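Local coordinates for Tb427.07.360- putative uncharacterized metacyclic invariant surface protein from Trypanosoma brucei (Trypanosoma brucei, PDB 5VTL) that is of unknown function but is probably an invariant surface protein of the metacyclic trypanosome, built as an extended bundle of long helices, at residues E53-F56 with K61-E64; K74-A79 with R192-N197. All blocks are in the same frame, centred on the assembly; numbering follows the deposited sequence.

Interaction 1 of 2, residues E53-F56 with K61-E64; sequences EDAF and KVEE
Val62 pushes its CG2 methyl into the backbone of Phe56, and apolar packing makes up this contact. The methyl sits 3.2 Å from Phe56 CA and 3.4 Å from Phe56 N, a tight fit, and Phe56 CB lies 3.6 Å from the same Val62 CG2. It also lies over the peptide that precedes Phe56, with Ala55 C 3.8 Å from Val62 CG2. Val62 directs its CB at the helix; the side chains of Val62 and Phe56 slide past each other in opposite directions, and CG2 lies near the ring plane, at an edge.

The second kind of contact is aromatic ring against backbone and the root of a side chain. With CG anti to the backbone N (chi1 -173°), the Phe56 ring reaches across to the first residue of the next helix, where CE1 is 3.4 Å from both Glu63 CA and Glu63 CB, and CD1 is 3.6 Å from Glu63 N. The approach is oblique. Glu63 extends alongside the ring and points the same way, with its CG further off than CB; the carboxylate plane stands 57° from the ring plane.

Polar bonds flank the packing. The carbonyls of Asp54 and Ala55 receive the hydroxyls of Ser57 and Ser58 at the end of the helix, and Glu53 forms a salt bridge to Arg70, tying the outgoing helix to the returning one. Ala55 and Val62 are both covered by helix 157-209, through Ala205 and, respectively, Ala209 and Thr208.

Only a few residues separate helix 4-58 from helix 63-102, so this is the tight turn of an antiparallel helical hairpin at one end of the long bundle, with a valine at the N-cap position packed against the end of the preceding helix.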
loop_
_atom_site.group_PDB
_atom_site.type_symbol
_atom_site.label_atom_id
_atom_site.label_comp_id
_atom_site.label_asym_id
_atom_site.label_seq_id
_atom_site.Cartn_x
_atom_site.Cartn_y
_atom_site.Cartn_z
ATOM N N GLU A 53 -19.705 -2.084 -32.444
ATOM C CA GLU A 53 -20.719 -2.972 -33.004
ATOM C C GLU A 53 -21.727 -2.190 -33.854
ATOM O O GLU A 53 -22.129 -2.635 -34.933
ATOM C CB GLU A 53 -21.468 -3.712 -31.894
ATOM C CG GLU A 53 -20.651 -4.777 -31.193
ATOM C CD GLU A 53 -21.371 -5.412 -30.019
ATOM O OE1 GLU A 53 -20.965 -6.529 -29.631
ATOM O OE2 GLU A 53 -22.342 -4.812 -29.505
ATOM N N ASP A 54 -22.126 -1.024 -33.363
ATOM C CA ASP A 54 -23.120 -0.214 -34.056
ATOM C C ASP A 54 -22.574 0.341 -35.359
ATOM O O ASP A 54 -23.279 0.364 -36.368
ATOM C CB ASP A 54 -23.604 0.910 -33.158
ATOM C CG ASP A 54 -24.477 0.407 -32.015
ATOM O OD1 ASP A 54 -24.762 -0.809 -31.965
ATOM O OD2 ASP A 54 -24.902 1.229 -31.178
ATOM N N ALA A 55 -21.317 0.779 -35.348
ATOM C CA ALA A 55 -20.669 1.207 -36.576
ATOM C C ALA A 55 -20.586 0.033 -37.552
ATOM O O ALA A 55 -20.874 0.178 -38.743
ATOM C CB ALA A 55 -19.296 1.790 -36.283
ATOM N N PHE A 56 -20.222 -1.138 -37.044
ATOM C CA PHE A 56 -20.122 -2.347 -37.870
ATOM C C PHE A 56 -21.447 -2.663 -38.566
ATOM O O PHE A 56 -21.458 -3.155 -39.702
ATOM C CB PHE A 56 -19.634 -3.513 -36.992
ATOM C CG PHE A 56 -19.311 -4.791 -37.746
ATOM C CD1 PHE A 56 -18.517 -4.779 -38.871
ATOM C CD2 PHE A 56 -19.761 -6.010 -37.270
ATOM C CE1 PHE A 56 -18.218 -5.947 -39.543
ATOM C CE2 PHE A 56 -19.462 -7.175 -37.928
ATOM C CZ PHE A 56 -18.684 -7.146 -39.064
ATOM N N LYS A 61 -16.622 -2.727 -43.127
ATOM C CA LYS A 61 -15.211 -2.364 -43.176
ATOM C C LYS A 61 -14.587 -2.134 -41.797
ATOM O O LYS A 61 -13.371 -1.979 -41.680
ATOM C CB LYS A 61 -15.035 -1.108 -44.025
ATOM C CG LYS A 61 -15.556 -1.264 -45.447
ATOM C CD LYS A 61 -15.341 -0.009 -46.291
ATOM C CE LYS A 61 -15.828 -0.241 -47.724
ATOM N NZ LYS A 61 -15.961 1.014 -48.512
ATOM N N VAL A 62 -15.411 -2.097 -40.753
ATOM C CA VAL A 62 -14.886 -1.891 -39.402
ATOM C C VAL A 62 -14.862 -3.189 -38.604
ATOM O O VAL A 62 -14.763 -3.161 -37.366
ATOM C CB VAL A 62 -15.718 -0.821 -38.644
ATOM C CG1 VAL A 62 -15.799 0.444 -39.463
ATOM C CG2 VAL A 62 -17.091 -1.319 -38.358
ATOM N N GLU A 63 -14.957 -4.324 -39.303
ATOM C CA GLU A 63 -14.948 -5.604 -38.624
ATOM C C GLU A 63 -13.757 -5.710 -37.671
ATOM O O GLU A 63 -13.922 -6.208 -36.551
ATOM C CB GLU A 63 -14.930 -6.776 -39.621
ATOM C CG GLU A 63 -14.846 -8.163 -38.946
ATOM C CD GLU A 63 -14.681 -9.293 -39.945
ATOM O OE1 GLU A 63 -13.535 -9.607 -40.313
ATOM O OE2 GLU A 63 -15.696 -9.875 -40.351
ATOM N N GLU A 64 -12.557 -5.279 -38.097
ATOM C CA GLU A 64 -11.372 -5.468 -37.246
ATOM C C GLU A 64 -11.457 -4.623 -35.976
ATOM O O GLU A 64 -10.928 -5.014 -34.913
ATOM C CB GLU A 64 -10.042 -5.124 -37.934
ATOM C CG GLU A 64 -9.924 -5.537 -39.356
ATOM C CD GLU A 64 -10.388 -4.445 -40.287
ATOM O OE1 GLU A 64 -11.589 -4.448 -40.626
ATOM O OE2 GLU A 64 -9.560 -3.574 -40.649
#

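Interaction 2 of 2, residues K74-A79 with R192-N197; sequences KEAESA and RAAESN
Ala194 meets Ala76 and the base of Glu75 where two antiparallel helices come close, and the second helix is best followed from Arg192 onward. Arg192 turns away from segment 74-79, toward helix 4-58. Its NH1 makes a salt bridge to Glu195 OE1, which lies in the guanidinium plane and accepts with its syn lone pair; the modelled length is unusually short, so its exact value is doubtful. NH2 pairs with Asp37, so the arginine links two acidic groups.

Ala194 carries the direct contact. Its CB points at the opposite helix and rests 3.7 Å from Ala76 N, 3.8 Å from Ala76 CB and 4.0 Å from Glu75 CB, a single methyl set against two consecutive residues. With alanine on both sides, the backbones can come close, Ala76 CA and Ala194 CA being 5.4 Å apart. Cys45 of helix 4-58 also packs on Ala76, and both alanines are buried.

One turn further on, Asn197 bridges the same two helices through solvent. Its ND2 gives a hydrogen bond to a water at 3.0 Å, and that water donates to Glu75 OE2, its oxygen 2.9 Å from OE2. Glu75 spans the distance because its chain is extended beyond CG (chi2 -179°). Arg68 of helix 63-102 donates to Asn197 OD1; because an arginine can only donate, its bond marks that atom as the oxygen and leaves ND2 for the water.

Facing alanines that let two helices approach closely are characteristic of a tightly packed antiparallel helical bundle, here helices 63-102 and 157-209 with helix 4-58 alongside and a water bridge beside the alanine pair, in keeping with a glutamic acid/alanine-rich protein.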
loop_
_atom_site.group_PDB
_atom_site.type_symbol
_atom_site.label_atom_id
_atom_site.label_comp_id
_atom_site.label_asym_id
_atom_site.label_seq_id
_atom_site.Cartn_x
_atom_site.Cartn_y
_atom_site.Cartn_z
ATOM N N LYS A 74 -11.791 -7.823 -22.961
ATOM C CA LYS A 74 -11.315 -9.020 -22.292
ATOM C C LYS A 74 -10.126 -8.675 -21.386
ATOM O O LYS A 74 -10.056 -9.141 -20.238
ATOM C CB LYS A 74 -10.981 -10.123 -23.312
ATOM C CG LYS A 74 -10.540 -11.438 -22.667
ATOM C CD LYS A 74 -10.338 -12.579 -23.688
ATOM C CE LYS A 74 -9.084 -12.322 -24.470
ATOM N NZ LYS A 74 -7.819 -12.273 -23.646
ATOM N N GLU A 75 -9.196 -7.847 -21.869
ATOM C CA GLU A 75 -8.058 -7.450 -21.050
ATOM C C GLU A 75 -8.454 -6.632 -19.821
ATOM O O GLU A 75 -7.877 -6.780 -18.745
ATOM C CB GLU A 75 -7.057 -6.649 -21.882
ATOM C CG GLU A 75 -6.049 -7.532 -22.560
ATOM C CD GLU A 75 -5.039 -6.760 -23.358
ATOM O OE1 GLU A 75 -3.929 -7.278 -23.575
ATOM O OE2 GLU A 75 -5.372 -5.647 -23.787
ATOM N N ALA A 76 -9.389 -5.713 -20.005
ATOM C CA ALA A 76 -9.893 -4.894 -18.902
ATOM C C ALA A 76 -10.634 -5.749 -17.868
ATOM O O ALA A 76 -10.533 -5.519 -16.658
ATOM C CB ALA A 76 -10.800 -3.814 -19.444
ATOM N N GLU A 77 -11.377 -6.743 -18.339
ATOM C CA GLU A 77 -12.076 -7.651 -17.423
ATOM C C GLU A 77 -11.061 -8.410 -16.574
ATOM O O GLU A 77 -11.211 -8.496 -15.359
ATOM C CB GLU A 77 -12.987 -8.603 -18.201
ATOM C CG GLU A 77 -14.212 -7.895 -18.775
ATOM C CD GLU A 77 -15.112 -8.796 -19.600
ATOM O OE1 GLU A 77 -16.351 -8.664 -19.475
ATOM O OE2 GLU A 77 -14.591 -9.622 -20.375
ATOM N N SER A 78 -9.986 -8.907 -17.192
ATOM C CA SER A 78 -8.956 -9.590 -16.430
ATOM C C SER A 78 -8.266 -8.666 -15.428
ATOM O O SER A 78 -8.010 -9.068 -14.286
ATOM C CB SER A 78 -7.926 -10.242 -17.347
ATOM O OG SER A 78 -8.549 -11.155 -18.235
ATOM N N ALA A 79 -7.984 -7.429 -15.838
ATOM C CA ALA A 79 -7.335 -6.450 -14.962
ATOM C C ALA A 79 -8.233 -6.057 -13.797
ATOM O O ALA A 79 -7.772 -5.944 -12.648
ATOM C CB ALA A 79 -6.925 -5.190 -15.765
ATOM N N ARG A 192 -7.059 0.653 -17.453
ATOM C CA ARG A 192 -7.190 1.933 -18.146
ATOM C C ARG A 192 -6.454 1.859 -19.489
ATOM O O ARG A 192 -6.874 2.477 -20.467
ATOM C CB ARG A 192 -6.664 3.074 -17.270
ATOM C CG ARG A 192 -7.568 3.447 -16.101
ATOM C CD ARG A 192 -8.793 4.162 -16.621
ATOM N NE ARG A 192 -9.700 4.658 -15.588
ATOM C CZ ARG A 192 -10.931 5.099 -15.842
ATOM N NH1 ARG A 192 -11.408 5.105 -17.095
ATOM N NH2 ARG A 192 -11.688 5.543 -14.854
ATOM N N ALA A 193 -5.369 1.089 -19.562
ATOM C CA ALA A 193 -4.659 0.935 -20.837
ATOM C C ALA A 193 -5.512 0.171 -21.843
ATOM O O ALA A 193 -5.535 0.515 -23.040
ATOM C CB ALA A 193 -3.311 0.246 -20.654
ATOM N N ALA A 194 -6.232 -0.841 -21.368
ATOM C CA ALA A 194 -7.201 -1.531 -22.216
ATOM C C ALA A 194 -8.308 -0.601 -22.690
ATOM O O ALA A 194 -8.718 -0.652 -23.836
ATOM C CB ALA A 194 -7.807 -2.725 -21.477
ATOM N N GLU A 195 -8.833 0.224 -21.792
ATOM C CA GLU A 195 -9.899 1.130 -22.180
ATOM C C GLU A 195 -9.418 2.143 -23.229
ATOM O O GLU A 195 -10.171 2.524 -24.125
ATOM C CB GLU A 195 -10.455 1.849 -20.960
ATOM C CG GLU A 195 -11.506 2.894 -21.334
ATOM C CD GLU A 195 -11.847 3.821 -20.187
ATOM O OE1 GLU A 195 -10.941 4.092 -19.363
ATOM O OE2 GLU A 195 -13.012 4.292 -20.130
ATOM N N SER A 196 -8.163 2.560 -23.140
ATOM C CA SER A 196 -7.638 3.463 -24.154
ATOM C C SER A 196 -7.641 2.791 -25.549
ATOM O O SER A 196 -8.032 3.397 -26.541
ATOM C CB SER A 196 -6.254 3.937 -23.755
ATOM O OG SER A 196 -5.689 4.746 -24.771
ATOM N N ASN A 197 -7.234 1.526 -25.622
ATOM C CA ASN A 197 -7.293 0.807 -26.892
ATOM C C ASN A 197 -8.719 0.587 -27.357
ATOM O O ASN A 197 -9.017 0.702 -28.544
ATOM C CB ASN A 197 -6.580 -0.540 -26.777
ATOM C CG ASN A 197 -5.093 -0.404 -26.832
ATOM O OD1 ASN A 197 -4.561 0.406 -27.602
ATOM N ND2 ASN A 197 -4.390 -1.192 -26.011
HETATM O O HOH W 1 -4.530 -2.909 -23.578
#

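Helix 63-102 is common to both contacts: interaction 1 forms where it begins, after the turn from helix 4-58, and interaction 2 forms further along it against helix 157-209. Their centres are 19 Å apart and their nearest atoms about 9 Å apart, so they do not touch. Along the chain they come in series, the first a local turn and the second bringing together segments 113 residues apart. Both lie on the same side of the chain's centre, their own centres about 42 and 22 Å from it. Helix 157-209 also covers the turn, so the same three long helices close one end and continue inward as an elongated, rod-like bundle.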